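Local coordinates for phosphoglycerate dehydrogenase (Lactobacillus plantarum, PDB 3EVT) that catalyses the NAD-dependent oxidation of 3-phosphoglycerate, as a member of the D-isomer specific 2-hydroxyacid dehydrogenases, at the interface of chains A and B. Residues are numbered along the deposited sequence; one frame, centred on the assembly and turned at random. Chains: chain A/B, Phosphoglycerate dehydrogenase.

Contact 1: the interface of chains A and B. Residues chain A 114, 118, 266-269, 271; chain B 117, 120-121.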
ATOM      1  N   HIS A 114     -15.442  -6.212  -3.275  1.00 39.22           N
ATOM      2  CA  HIS A 114     -16.613  -5.832  -4.025  1.00 40.82           C
ATOM      3  C   HIS A 114     -17.465  -7.075  -4.335  1.00 40.63           C
ATOM      4  O   HIS A 114     -18.691  -7.082  -4.092  1.00 41.06           O
ATOM      5  CB  HIS A 114     -16.227  -5.126  -5.327  1.00 40.80           C
ATOM      6  CG  HIS A 114     -17.401  -4.766  -6.169  1.00 44.03           C
ATOM      7  ND1 HIS A 114     -18.349  -3.851  -5.760  1.00 43.50           N
ATOM      8  CD2 HIS A 114     -17.810  -5.226  -7.380  1.00 44.63           C
ATOM      9  CE1 HIS A 114     -19.279  -3.745  -6.694  1.00 47.42           C
ATOM     10  NE2 HIS A 114     -18.971  -4.562  -7.692  1.00 45.02           N
ATOM     11  N   LEU A 118     -21.438  -8.116  -2.947  1.00 44.21           N
ATOM     12  CA  LEU A 118     -22.546  -8.585  -3.775  1.00 45.04           C
ATOM     13  C   LEU A 118     -23.039  -9.945  -3.284  1.00 45.64           C
ATOM     14  O   LEU A 118     -24.239 -10.220  -3.281  1.00 46.70           O
ATOM     15  CB  LEU A 118     -22.104  -8.677  -5.231  1.00 44.69           C
ATOM     16  CG  LEU A 118     -21.629  -7.386  -5.906  1.00 44.81           C
ATOM     17  CD1 LEU A 118     -21.217  -7.751  -7.349  1.00 41.55           C
ATOM     18  CD2 LEU A 118     -22.722  -6.303  -5.926  1.00 45.88           C
ATOM     19  N   TRP A 266     -25.029   3.771 -12.879  1.00 50.24           N
ATOM     20  CA  TRP A 266     -25.302   3.372 -11.481  1.00 50.61           C
ATOM     21  C   TRP A 266     -25.776   1.929 -11.306  1.00 50.68           C
ATOM     22  O   TRP A 266     -25.503   1.315 -10.276  1.00 49.17           O
ATOM     23  CB  TRP A 266     -26.383   4.228 -10.840  1.00 49.71           C
ATOM     24  CG  TRP A 266     -26.080   5.709 -10.572  1.00 50.55           C
ATOM     25  CD1 TRP A 266     -26.545   6.781 -11.291  1.00 49.20           C
ATOM     26  CD2 TRP A 266     -25.338   6.265  -9.459  1.00 47.89           C
ATOM     27  NE1 TRP A 266     -26.129   7.955 -10.694  1.00 51.28           N
ATOM     28  CE2 TRP A 266     -25.394   7.665  -9.575  1.00 48.20           C
ATOM     29  CE3 TRP A 266     -24.651   5.707  -8.374  1.00 48.82           C
ATOM     30  CZ2 TRP A 266     -24.775   8.526  -8.656  1.00 47.10           C
ATOM     31  CZ3 TRP A 266     -24.032   6.555  -7.457  1.00 48.41           C
ATOM     32  CH2 TRP A 266     -24.078   7.959  -7.623  1.00 49.19           C
ATOM     33  N   GLN A 267     -26.559   1.433 -12.268  1.00 51.17           N
ATOM     34  CA  GLN A 267     -27.148   0.100 -12.152  1.00 52.61           C
ATOM     35  C   GLN A 267     -26.178  -1.020 -12.456  1.00 51.34           C
ATOM     36  O   GLN A 267     -26.538  -2.162 -12.252  1.00 51.25           O
ATOM     37  CB  GLN A 267     -28.356  -0.091 -13.102  1.00 54.09           C
ATOM     38  CG  GLN A 267     -28.877   1.174 -13.745  1.00 60.43           C
ATOM     39  CD  GLN A 267     -29.861   1.927 -12.837  1.00 69.79           C
ATOM     40  OE1 GLN A 267     -30.414   1.335 -11.886  1.00 72.52           O
ATOM     41  NE2 GLN A 267     -30.067   3.243 -13.113  1.00 70.40           N
ATOM     42  N   ARG A 268     -24.967  -0.724 -12.950  1.00 50.52           N
ATOM     43  CA  ARG A 268     -23.981  -1.790 -13.209  1.00 49.56           C
ATOM     44  C   ARG A 268     -23.329  -2.306 -11.896  1.00 49.38           C
ATOM     45  O   ARG A 268     -23.114  -1.526 -10.945  1.00 49.49           O
ATOM     46  CB  ARG A 268     -22.911  -1.300 -14.165  1.00 49.15           C
ATOM     47  CG  ARG A 268     -23.403  -0.288 -15.252  1.00 52.30           C
ATOM     48  CD  ARG A 268     -23.287  -0.800 -16.690  1.00 52.08           C
ATOM     49  NE  ARG A 268     -22.249  -1.814 -16.943  1.00 52.15           N
ATOM     50  CZ  ARG A 268     -22.107  -2.462 -18.113  1.00 53.39           C
ATOM     51  NH1 ARG A 268     -21.159  -3.384 -18.277  1.00 49.16           N
ATOM     52  NH2 ARG A 268     -22.904  -2.177 -19.140  1.00 51.11           N
ATOM     53  N   ASP A 269     -23.049  -3.613 -11.843  1.00 47.24           N
ATOM     54  CA  ASP A 269     -22.237  -4.200 -10.773  1.00 46.33           C
ATOM     55  C   ASP A 269     -20.728  -4.123 -11.050  1.00 45.13           C
ATOM     56  O   ASP A 269     -19.931  -4.528 -10.224  1.00 45.07           O
ATOM     57  CB  ASP A 269     -22.644  -5.656 -10.537  1.00 46.37           C
ATOM     58  CG  ASP A 269     -23.970  -5.768  -9.790  1.00 49.16           C
ATOM     59  OD1 ASP A 269     -24.464  -4.737  -9.265  1.00 48.35           O
ATOM     60  OD2 ASP A 269     -24.511  -6.891  -9.694  1.00 54.28           O
ATOM     61  N   VAL A 271     -19.139  -1.216 -12.228  1.00 42.23           N
ATOM     62  CA  VAL A 271     -18.638   0.156 -12.204  1.00 42.57           C
ATOM     63  C   VAL A 271     -18.846   0.685 -10.795  1.00 42.15           C
ATOM     64  O   VAL A 271     -19.957   0.557 -10.252  1.00 42.27           O
ATOM     65  CB  VAL A 271     -19.331   1.067 -13.254  1.00 41.91           C
ATOM     66  CG1 VAL A 271     -18.767   2.486 -13.221  1.00 41.31           C
ATOM     67  CG2 VAL A 271     -19.176   0.497 -14.627  1.00 42.53           C
TER
ATOM     68  N   TRP B 117     -20.685   2.369  -2.354  1.00 41.91           N
ATOM     69  CA  TRP B 117     -21.516   1.276  -2.854  1.00 43.00           C
ATOM     70  C   TRP B 117     -22.920   1.265  -2.266  1.00 43.40           C
ATOM     71  O   TRP B 117     -23.885   1.118  -3.002  1.00 44.14           O
ATOM     72  CB  TRP B 117     -20.852  -0.109  -2.705  1.00 42.25           C
ATOM     73  CG  TRP B 117     -21.620  -1.084  -3.522  1.00 45.31           C
ATOM     74  CD1 TRP B 117     -22.511  -2.017  -3.065  1.00 43.82           C
ATOM     75  CD2 TRP B 117     -21.680  -1.141  -4.970  1.00 45.05           C
ATOM     76  NE1 TRP B 117     -23.080  -2.667  -4.132  1.00 44.68           N
ATOM     77  CE2 TRP B 117     -22.593  -2.154  -5.303  1.00 44.51           C
ATOM     78  CE3 TRP B 117     -21.036  -0.433  -6.011  1.00 45.94           C
ATOM     79  CZ2 TRP B 117     -22.871  -2.505  -6.633  1.00 48.29           C
ATOM     80  CZ3 TRP B 117     -21.312  -0.775  -7.328  1.00 46.43           C
ATOM     81  CH2 TRP B 117     -22.223  -1.796  -7.634  1.00 47.44           C
ATOM     82  N   GLN B 120     -24.600   3.938  -4.077  1.00 44.70           N
ATOM     83  CA  GLN B 120     -24.922   3.485  -5.450  1.00 44.91           C
ATOM     84  C   GLN B 120     -26.128   2.491  -5.511  1.00 47.28           C
ATOM     85  O   GLN B 120     -26.896   2.458  -6.528  1.00 47.69           O
ATOM     86  CB  GLN B 120     -23.660   2.891  -6.106  1.00 44.13           C
ATOM     87  CG  GLN B 120     -23.833   2.098  -7.430  1.00 43.52           C
ATOM     88  CD  GLN B 120     -22.551   2.089  -8.273  1.00 42.31           C
ATOM     89  OE1 GLN B 120     -21.508   2.527  -7.802  1.00 42.24           O
ATOM     90  NE2 GLN B 120     -22.611   1.548  -9.498  1.00 41.43           N
ATOM     91  N   ARG B 121     -26.277   1.661  -4.468  1.00 47.31           N
ATOM     92  CA  ARG B 121     -27.425   0.774  -4.391  1.00 49.20           C
ATOM     93  C   ARG B 121     -28.552   1.439  -3.608  1.00 50.06           C
ATOM     94  O   ARG B 121     -29.523   0.779  -3.231  1.00 50.84           O
ATOM     95  CB  ARG B 121     -27.043  -0.564  -3.757  1.00 48.40           C
ATOM     96  CG  ARG B 121     -26.322  -1.436  -4.765  1.00 49.14           C
ATOM     97  CD  ARG B 121     -27.288  -1.882  -5.869  1.00 51.24           C
ATOM     98  NE  ARG B 121     -26.593  -2.424  -7.043  1.00 50.62           N
ATOM     99  CZ  ARG B 121     -26.206  -1.694  -8.087  1.00 51.01           C
ATOM    100  NH1 ARG B 121     -26.428  -0.375  -8.103  1.00 47.38           N
ATOM    101  NH2 ARG B 121     -25.581  -2.278  -9.113  1.00 50.22           N
TER
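Backbone carbonyls of A:Trp266, in the 3-10 helix 264-267, and of A:Val271, opening strand 271-273, face B:Gln120, the last residue of helix 113-120, and B:Arg121 just after it. B:Gln120 has CG anti to its backbone N (chi1 168°) and an extended chain, which carries the amide into chain A. Its NE2 gives one bond to A:Val271 O at 2.9 Å and another to A:Trp266 O at 3.0 Å. B:Arg121 NH1 also donates to A:Trp266 O, at 2.9 Å and nearly straight. The two donors approach this oxygen from opposite faces of its carbonyl plane. B:Arg121 NH2 forms a salt bridge with the A:Asp269 carboxylate, 2.7 Å from OD1 and close to the guanidinium plane. An alanine in place of B:Gln120 would probably leave A:Val271 O without this cross-chain donor and take a bond from A:Trp266 O. B:Trp117 lies between A:His114 CE1 on one face and B:Gln120 CG on the other. The imidazole stands edge-on to the indole, planes 84° apart. A:His114 NE2 bonds A:Asp269 O at 2.7 Å, which helps to fix the ring's rotation. The end of helix 113-120 of chain B docks on the chain A segment 264-273, beside that chain's own helix 113-120.

Contact 2: the interface of chains A and B. Residues chain A 100-101, 104-105, 108, 272, 274; chain B 107-108, 111, 113.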
ATOM      1  N   GLU A 100      -4.259   6.877  -2.247  1.00 39.54           N
ATOM      2  CA  GLU A 100      -4.965   5.885  -1.408  1.00 39.82           C
ATOM      3  C   GLU A 100      -6.344   5.477  -1.969  1.00 39.45           C
ATOM      4  O   GLU A 100      -6.705   4.303  -1.958  1.00 39.50           O
ATOM      5  CB  GLU A 100      -5.118   6.403   0.033  1.00 40.06           C
ATOM      6  CG  GLU A 100      -3.769   6.417   0.816  1.00 39.87           C
ATOM      7  CD  GLU A 100      -4.006   6.515   2.312  1.00 42.03           C
ATOM      8  OE1 GLU A 100      -5.173   6.220   2.731  1.00 38.56           O
ATOM      9  OE2 GLU A 100      -3.032   6.848   3.054  1.00 43.81           O
ATOM     10  N   SER A 101      -7.123   6.438  -2.471  1.00 39.70           N
ATOM     11  CA  SER A 101      -8.371   6.116  -3.205  1.00 38.23           C
ATOM     12  C   SER A 101      -8.181   5.215  -4.394  1.00 38.41           C
ATOM     13  O   SER A 101      -8.990   4.317  -4.626  1.00 37.49           O
ATOM     14  CB  SER A 101      -9.053   7.380  -3.696  1.00 38.17           C
ATOM     15  OG  SER A 101      -9.484   8.131  -2.561  1.00 39.97           O
ATOM     16  N   ALA A 104      -7.427   1.781  -3.148  1.00 37.78           N
ATOM     17  CA  ALA A 104      -8.640   1.271  -2.543  1.00 37.75           C
ATOM     18  C   ALA A 104      -9.536   0.672  -3.598  1.00 38.29           C
ATOM     19  O   ALA A 104     -10.135  -0.403  -3.398  1.00 39.28           O
ATOM     20  CB  ALA A 104      -9.376   2.416  -1.791  1.00 37.41           C
ATOM     21  N   ALA A 105      -9.645   1.358  -4.733  1.00 37.60           N
ATOM     22  CA  ALA A 105     -10.467   0.863  -5.800  1.00 37.67           C
ATOM     23  C   ALA A 105      -9.901  -0.476  -6.300  1.00 38.06           C
ATOM     24  O   ALA A 105     -10.648  -1.424  -6.535  1.00 39.48           O
ATOM     25  CB  ALA A 105     -10.528   1.911  -6.930  1.00 37.14           C
ATOM     26  N   SER A 108      -9.977  -3.353  -3.401  1.00 39.80           N
ATOM     27  CA  SER A 108     -11.278  -3.890  -3.075  1.00 42.34           C
ATOM     28  C   SER A 108     -11.817  -4.798  -4.161  1.00 41.84           C
ATOM     29  O   SER A 108     -12.497  -5.747  -3.842  1.00 42.42           O
ATOM     30  CB  SER A 108     -12.289  -2.815  -2.723  1.00 43.53           C
ATOM     31  OG  SER A 108     -12.642  -2.073  -3.840  1.00 48.16           O
ATOM     32  N   LEU A 272     -17.793   1.219 -10.178  1.00 41.05           N
ATOM     33  CA  LEU A 272     -17.935   1.717  -8.806  1.00 42.18           C
ATOM     34  C   LEU A 272     -17.939   3.206  -8.877  1.00 41.80           C
ATOM     35  O   LEU A 272     -16.915   3.781  -9.163  1.00 43.69           O
ATOM     36  CB  LEU A 272     -16.743   1.306  -7.921  1.00 41.86           C
ATOM     37  CG  LEU A 272     -16.221  -0.144  -7.941  1.00 45.21           C
ATOM     38  CD1 LEU A 272     -15.014  -0.416  -6.982  1.00 40.91           C
ATOM     39  CD2 LEU A 272     -17.340  -1.091  -7.684  1.00 45.31           C
ATOM     40  N   THR A 274     -17.928   6.767  -7.254  1.00 40.98           N
ATOM     41  CA  THR A 274     -17.791   7.493  -6.027  1.00 40.53           C
ATOM     42  C   THR A 274     -17.978   8.942  -6.411  1.00 41.05           C
ATOM     43  O   THR A 274     -17.525   9.356  -7.459  1.00 40.18           O
ATOM     44  CB  THR A 274     -16.402   7.282  -5.319  1.00 40.31           C
ATOM     45  OG1 THR A 274     -15.350   7.655  -6.227  1.00 39.45           O
ATOM     46  CG2 THR A 274     -16.239   5.822  -4.922  1.00 39.63           C
TER
ATOM     47  N   LEU B 107      -8.721   0.171   3.426  1.00 39.41           N
ATOM     48  CA  LEU B 107      -8.872   1.210   2.366  1.00 38.99           C
ATOM     49  C   LEU B 107     -10.279   1.344   1.801  1.00 39.29           C
ATOM     50  O   LEU B 107     -10.786   2.460   1.586  1.00 38.11           O
ATOM     51  CB  LEU B 107      -7.891   0.959   1.221  1.00 39.28           C
ATOM     52  CG  LEU B 107      -6.470   1.379   1.584  1.00 38.68           C
ATOM     53  CD1 LEU B 107      -5.385   0.630   0.691  1.00 36.73           C
ATOM     54  CD2 LEU B 107      -6.356   2.890   1.487  1.00 35.15           C
ATOM     55  N   SER B 108     -10.948   0.227   1.561  1.00 39.80           N
ATOM     56  CA  SER B 108     -12.273   0.371   1.004  1.00 42.34           C
ATOM     57  C   SER B 108     -13.230   1.055   1.958  1.00 41.84           C
ATOM     58  O   SER B 108     -14.091   1.775   1.505  1.00 42.42           O
ATOM     59  CB  SER B 108     -12.853  -0.942   0.512  1.00 43.53           C
ATOM     60  OG  SER B 108     -13.162  -1.782   1.571  1.00 48.16           O
ATOM     61  N   ARG B 111     -11.488   5.083   2.491  1.00 41.07           N
ATOM     62  CA  ARG B 111     -11.585   5.878   1.235  1.00 40.22           C
ATOM     63  C   ARG B 111     -12.995   5.917   0.676  1.00 40.22           C
ATOM     64  O   ARG B 111     -13.251   6.563  -0.358  1.00 39.91           O
ATOM     65  CB  ARG B 111     -10.546   5.452   0.180  1.00 40.07           C
ATOM     66  CG  ARG B 111      -9.097   5.415   0.737  1.00 38.98           C
ATOM     67  CD  ARG B 111      -8.700   6.779   1.359  1.00 34.12           C
ATOM     68  NE  ARG B 111      -8.822   7.865   0.422  1.00 36.91           N
ATOM     69  CZ  ARG B 111      -9.107   9.119   0.782  1.00 42.27           C
ATOM     70  NH1 ARG B 111      -9.317   9.422   2.067  1.00 38.25           N
ATOM     71  NH2 ARG B 111      -9.182  10.070  -0.139  1.00 42.05           N
ATOM     72  N   TYR B 113     -15.267   3.513  -0.357  1.00 39.09           N
ATOM     73  CA  TYR B 113     -15.796   2.592  -1.355  1.00 38.41           C
ATOM     74  C   TYR B 113     -16.965   1.833  -0.816  1.00 39.05           C
ATOM     75  O   TYR B 113     -17.964   1.708  -1.497  1.00 40.96           O
ATOM     76  CB  TYR B 113     -14.677   1.702  -1.974  1.00 38.53           C
ATOM     77  CG  TYR B 113     -14.025   2.468  -3.128  1.00 39.11           C
ATOM     78  CD1 TYR B 113     -12.956   3.329  -2.901  1.00 38.11           C
ATOM     79  CD2 TYR B 113     -14.575   2.419  -4.408  1.00 39.80           C
ATOM     80  CE1 TYR B 113     -12.455   4.059  -3.885  1.00 41.06           C
ATOM     81  CE2 TYR B 113     -14.074   3.136  -5.402  1.00 41.50           C
ATOM     82  CZ  TYR B 113     -13.027   3.979  -5.146  1.00 43.24           C
ATOM     83  OH  TYR B 113     -12.523   4.729  -6.181  1.00 42.45           O
TER
HETATM   84  O   HOH W   1     -12.030   7.827  -2.427  1.00 39.64           O
HETATM   85  O   HOH W   2     -14.696   5.432  -7.927  1.00 39.86           O
HETATM   86  O   HOH W   3     -12.762   7.464  -5.068  1.00 40.91           O
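B:Tyr113 is inserted between A:Thr274 and A:Ala105 in this helix-packed dimer contact of the D-2-hydroxyacid dehydrogenase family. A:Thr274 CG2 lies over one face of the phenol ring, 3.8 Å from its centroid. A:Ala105 CA lies above the opposite face, toward the rim, and its CB reaches B:Tyr113 CZ at 3.7 Å. A:Leu272 CD1 touches the CD2 side of the ring. From just past helix 93-110 of chain B, B:Arg111 grips A:Ser101, in helix 93-110 of chain A, side-on. Its NE and NH2 both donate to the serine OG, each at 3.1 Å, with OG tilted 18° from the guanidinium plane. Bends at chi2 (-55°) and chi3 (-57°) fold the arginine chain over, and its CD packs on A:Glu100 CB. The A:Glu100 carboxylate is not in contact with the guanidinium, but its charge may still favour the arginine there. A:Ala104 CB meets B:Leu107 CB, and A:Ser108 CB meets B:Ser108 CB at 3.8 Å. Three waters form the next shell. Water 1 joins A:Ser101 OG to B:Arg111 O. Water 3 links water 1 to B:Tyr113 OH and A:Thr274 OG1. Water 2 bridges the same two hydroxyls and A:Leu272 O, 2.9 Å from B:Tyr113 OH. Within chain A, A:Ser108 OG turns back along its helix to A:Ala104 O, 3.0 Å away.

Contact 3: the interface of chains A and B. Residues chain A 258, 266, 273-276; chain B 119, 125-128.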
ATOM      1  N   PRO A 258     -23.042  16.294 -11.360  1.00 55.92           N
ATOM      2  CA  PRO A 258     -23.333  14.989 -10.762  1.00 55.62           C
ATOM      3  C   PRO A 258     -23.835  14.003 -11.766  1.00 55.41           C
ATOM      4  O   PRO A 258     -24.467  14.396 -12.753  1.00 56.05           O
ATOM      5  CB  PRO A 258     -24.468  15.282  -9.780  1.00 54.87           C
ATOM      6  CG  PRO A 258     -24.233  16.688  -9.364  1.00 56.85           C
ATOM      7  CD  PRO A 258     -23.565  17.405 -10.548  1.00 56.05           C
ATOM      8  N   TRP A 266     -25.029   3.771 -12.879  1.00 50.24           N
ATOM      9  CA  TRP A 266     -25.302   3.372 -11.481  1.00 50.61           C
ATOM     10  C   TRP A 266     -25.776   1.929 -11.306  1.00 50.68           C
ATOM     11  O   TRP A 266     -25.503   1.315 -10.276  1.00 49.17           O
ATOM     12  CB  TRP A 266     -26.383   4.228 -10.840  1.00 49.71           C
ATOM     13  CG  TRP A 266     -26.080   5.709 -10.572  1.00 50.55           C
ATOM     14  CD1 TRP A 266     -26.545   6.781 -11.291  1.00 49.20           C
ATOM     15  CD2 TRP A 266     -25.338   6.265  -9.459  1.00 47.89           C
ATOM     16  NE1 TRP A 266     -26.129   7.955 -10.694  1.00 51.28           N
ATOM     17  CE2 TRP A 266     -25.394   7.665  -9.575  1.00 48.20           C
ATOM     18  CE3 TRP A 266     -24.651   5.707  -8.374  1.00 48.82           C
ATOM     19  CZ2 TRP A 266     -24.775   8.526  -8.656  1.00 47.10           C
ATOM     20  CZ3 TRP A 266     -24.032   6.555  -7.457  1.00 48.41           C
ATOM     21  CH2 TRP A 266     -24.078   7.959  -7.623  1.00 49.19           C
ATOM     22  N   ILE A 273     -19.071   3.835  -8.600  1.00 41.59           N
ATOM     23  CA  ILE A 273     -19.183   5.275  -8.707  1.00 40.41           C
ATOM     24  C   ILE A 273     -18.879   5.850  -7.337  1.00 41.13           C
ATOM     25  O   ILE A 273     -19.503   5.449  -6.340  1.00 40.99           O
ATOM     26  CB  ILE A 273     -20.666   5.715  -9.112  1.00 40.48           C
ATOM     27  CG1 ILE A 273     -21.129   4.975 -10.349  1.00 38.39           C
ATOM     28  CG2 ILE A 273     -20.745   7.241  -9.359  1.00 38.97           C
ATOM     29  CD1 ILE A 273     -20.352   5.367 -11.624  1.00 40.09           C
ATOM     30  N   THR A 274     -17.928   6.767  -7.254  1.00 40.98           N
ATOM     31  CA  THR A 274     -17.791   7.493  -6.027  1.00 40.53           C
ATOM     32  C   THR A 274     -17.978   8.942  -6.411  1.00 41.05           C
ATOM     33  O   THR A 274     -17.525   9.356  -7.459  1.00 40.18           O
ATOM     34  CB  THR A 274     -16.402   7.282  -5.319  1.00 40.31           C
ATOM     35  OG1 THR A 274     -15.350   7.655  -6.227  1.00 39.45           O
ATOM     36  CG2 THR A 274     -16.239   5.822  -4.922  1.00 39.63           C
ATOM     37  N   PRO A 275     -18.660   9.717  -5.545  1.00 42.73           N
ATOM     38  CA  PRO A 275     -19.036  11.077  -5.922  1.00 43.77           C
ATOM     39  C   PRO A 275     -17.949  12.102  -5.761  1.00 45.57           C
ATOM     40  O   PRO A 275     -18.084  12.961  -4.908  1.00 47.34           O
ATOM     41  CB  PRO A 275     -20.192  11.392  -4.972  1.00 43.55           C
ATOM     42  CG  PRO A 275     -19.937  10.596  -3.759  1.00 44.53           C
ATOM     43  CD  PRO A 275     -19.140   9.346  -4.192  1.00 41.63           C
ATOM     44  N   HIS A 276     -16.913  12.051  -6.593  1.00 46.34           N
ATOM     45  CA  HIS A 276     -15.796  13.013  -6.579  1.00 47.90           C
ATOM     46  C   HIS A 276     -15.182  13.220  -5.190  1.00 48.75           C
ATOM     47  O   HIS A 276     -14.852  14.366  -4.802  1.00 48.43           O
ATOM     48  CB  HIS A 276     -16.215  14.379  -7.151  1.00 48.79           C
ATOM     49  CG  HIS A 276     -15.107  15.106  -7.860  1.00 50.13           C
ATOM     50  ND1 HIS A 276     -15.306  15.812  -9.032  1.00 50.64           N
ATOM     51  CD2 HIS A 276     -13.787  15.238  -7.564  1.00 50.85           C
ATOM     52  CE1 HIS A 276     -14.158  16.342  -9.428  1.00 50.72           C
ATOM     53  NE2 HIS A 276     -13.221  16.010  -8.553  1.00 50.02           N
TER
ATOM     54  N   ASN B 119     -24.424   3.843  -1.246  1.00 46.25           N
ATOM     55  CA  ASN B 119     -25.000   4.988  -1.926  1.00 44.59           C
ATOM     56  C   ASN B 119     -25.454   4.638  -3.331  1.00 45.21           C
ATOM     57  O   ASN B 119     -26.581   4.990  -3.736  1.00 45.72           O
ATOM     58  CB  ASN B 119     -24.030   6.169  -1.971  1.00 43.68           C
ATOM     59  CG  ASN B 119     -24.617   7.375  -2.741  1.00 44.97           C
ATOM     60  OD1 ASN B 119     -25.679   7.902  -2.367  1.00 47.40           O
ATOM     61  ND2 ASN B 119     -23.970   7.771  -3.852  1.00 43.43           N
ATOM     62  N   GLN B 125     -26.893   9.694  -4.135  1.00 52.66           N
ATOM     63  CA  GLN B 125     -26.576  11.087  -3.951  1.00 53.41           C
ATOM     64  C   GLN B 125     -25.161  11.381  -4.445  1.00 52.45           C
ATOM     65  O   GLN B 125     -24.394  10.453  -4.708  1.00 51.34           O
ATOM     66  CB  GLN B 125     -26.807  11.497  -2.475  1.00 54.59           C
ATOM     67  CG  GLN B 125     -28.340  11.460  -2.091  1.00 58.85           C
ATOM     68  CD  GLN B 125     -29.186  12.266  -3.125  1.00 64.17           C
ATOM     69  OE1 GLN B 125     -29.081  13.492  -3.162  1.00 67.15           O
ATOM     70  NE2 GLN B 125     -29.969  11.568  -4.001  1.00 62.60           N
ATOM     71  N   TRP B 126     -24.841  12.667  -4.603  1.00 50.72           N
ATOM     72  CA  TRP B 126     -23.516  13.054  -5.001  1.00 50.42           C
ATOM     73  C   TRP B 126     -22.753  13.476  -3.760  1.00 50.20           C
ATOM     74  O   TRP B 126     -22.067  14.459  -3.754  1.00 50.48           O
ATOM     75  CB  TRP B 126     -23.498  14.151  -6.064  1.00 49.91           C
ATOM     76  CG  TRP B 126     -22.208  14.140  -6.879  1.00 51.99           C
ATOM     77  CD1 TRP B 126     -21.229  15.110  -6.909  1.00 50.23           C
ATOM     78  CD2 TRP B 126     -21.744  13.080  -7.752  1.00 50.61           C
ATOM     79  NE1 TRP B 126     -20.211  14.708  -7.735  1.00 51.04           N
ATOM     80  CE2 TRP B 126     -20.498  13.479  -8.265  1.00 50.03           C
ATOM     81  CE3 TRP B 126     -22.259  11.835  -8.126  1.00 47.98           C
ATOM     82  CZ2 TRP B 126     -19.763  12.685  -9.153  1.00 51.44           C
ATOM     83  CZ3 TRP B 126     -21.532  11.045  -9.002  1.00 49.25           C
ATOM     84  CH2 TRP B 126     -20.303  11.481  -9.519  1.00 52.21           C
ATOM     85  N   ALA B 127     -22.849  12.678  -2.716  1.00 49.42           N
ATOM     86  CA  ALA B 127     -22.089  12.907  -1.522  1.00 49.76           C
ATOM     87  C   ALA B 127     -22.309  11.680  -0.660  1.00 50.23           C
ATOM     88  O   ALA B 127     -23.242  10.914  -0.872  1.00 50.24           O
ATOM     89  CB  ALA B 127     -22.580  14.187  -0.814  1.00 50.21           C
ATOM     90  N   LEU B 128     -21.433  11.459   0.301  1.00 51.10           N
ATOM     91  CA  LEU B 128     -21.570  10.304   1.202  1.00 51.83           C
ATOM     92  C   LEU B 128     -21.943  10.748   2.607  1.00 52.19           C
ATOM     93  O   LEU B 128     -21.588  11.833   3.053  1.00 52.39           O
ATOM     94  CB  LEU B 128     -20.258   9.500   1.225  1.00 51.37           C
ATOM     95  CG  LEU B 128     -19.846   8.996  -0.168  1.00 50.54           C
ATOM     96  CD1 LEU B 128     -18.643   8.079  -0.097  1.00 47.64           C
ATOM     97  CD2 LEU B 128     -21.061   8.278  -0.850  1.00 52.72           C
TER
HETATM   98  O   HOH W   4     -21.749   6.280  -4.745  1.00 37.56           O
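The end of strand 271-273 and the loop after it in chain A, with the loop at A:Pro258 and the 3-10 helix 264-267, meet helix 113-120 and the loop 125-128 of chain B. B:Trp126 is clamped between two prolines. A:Pro275 lies on one face of the indole, with CA 3.6 Å from the centroid of the six-membered ring and CB 3.8 Å from that of the five-membered ring. A:Pro258, which follows a cis peptide bond, covers the opposite face, and its CB comes to 3.9 Å from B:Trp126 CG. CG of B:Trp126 is anti to its backbone N (chi1 -156°), a turn that places the indole in the slot between the prolines. At the rim of the six-membered ring, A:Ile273 CG2 touches B:Trp126 CZ3. A:Pro275 CG extends past the indole to B:Ala127 CA and B:Leu128 CD2. The benzene end of A:Trp266 packs against B:Asn119, ring and amide planes 83° apart, with CH2 3.8 Å from ND2. The backbone of B:Gln125 holds that amide from both ends: B:Gln125 N donates to a lone pair of B:Asn119 OD1, within the plane of its amide, and B:Asn119 ND2 donates to B:Gln125 O at 2.8 Å. ND2 also bonds water 4, which reaches A:Ile273 O at 2.9 Å. No direct polar bond crosses here. The patch mainly adds apolar burial, and probably helps hold the two subunits together through the lock of tryptophan between prolines.

The C-alpha centres of contact 1 and contact 2 are about 13 Å apart, as are those of contacts 2 and 3. Contacts 1 and 3 are about 11 Å apart. A:Trp266 belongs to contacts 1 and 3, and A:Thr274 to contacts 2 and 3. Helix 113-120 of chain B runs through all three, as does strand 271-273 of chain A. The three are thus parts of one continuous interface: charged and amide groups in contact 1, helix packing with waters in contact 2, apolar packing in contact 3. Two-fold symmetry repeats each with the chains exchanged, which fits a dimer, probably the working form.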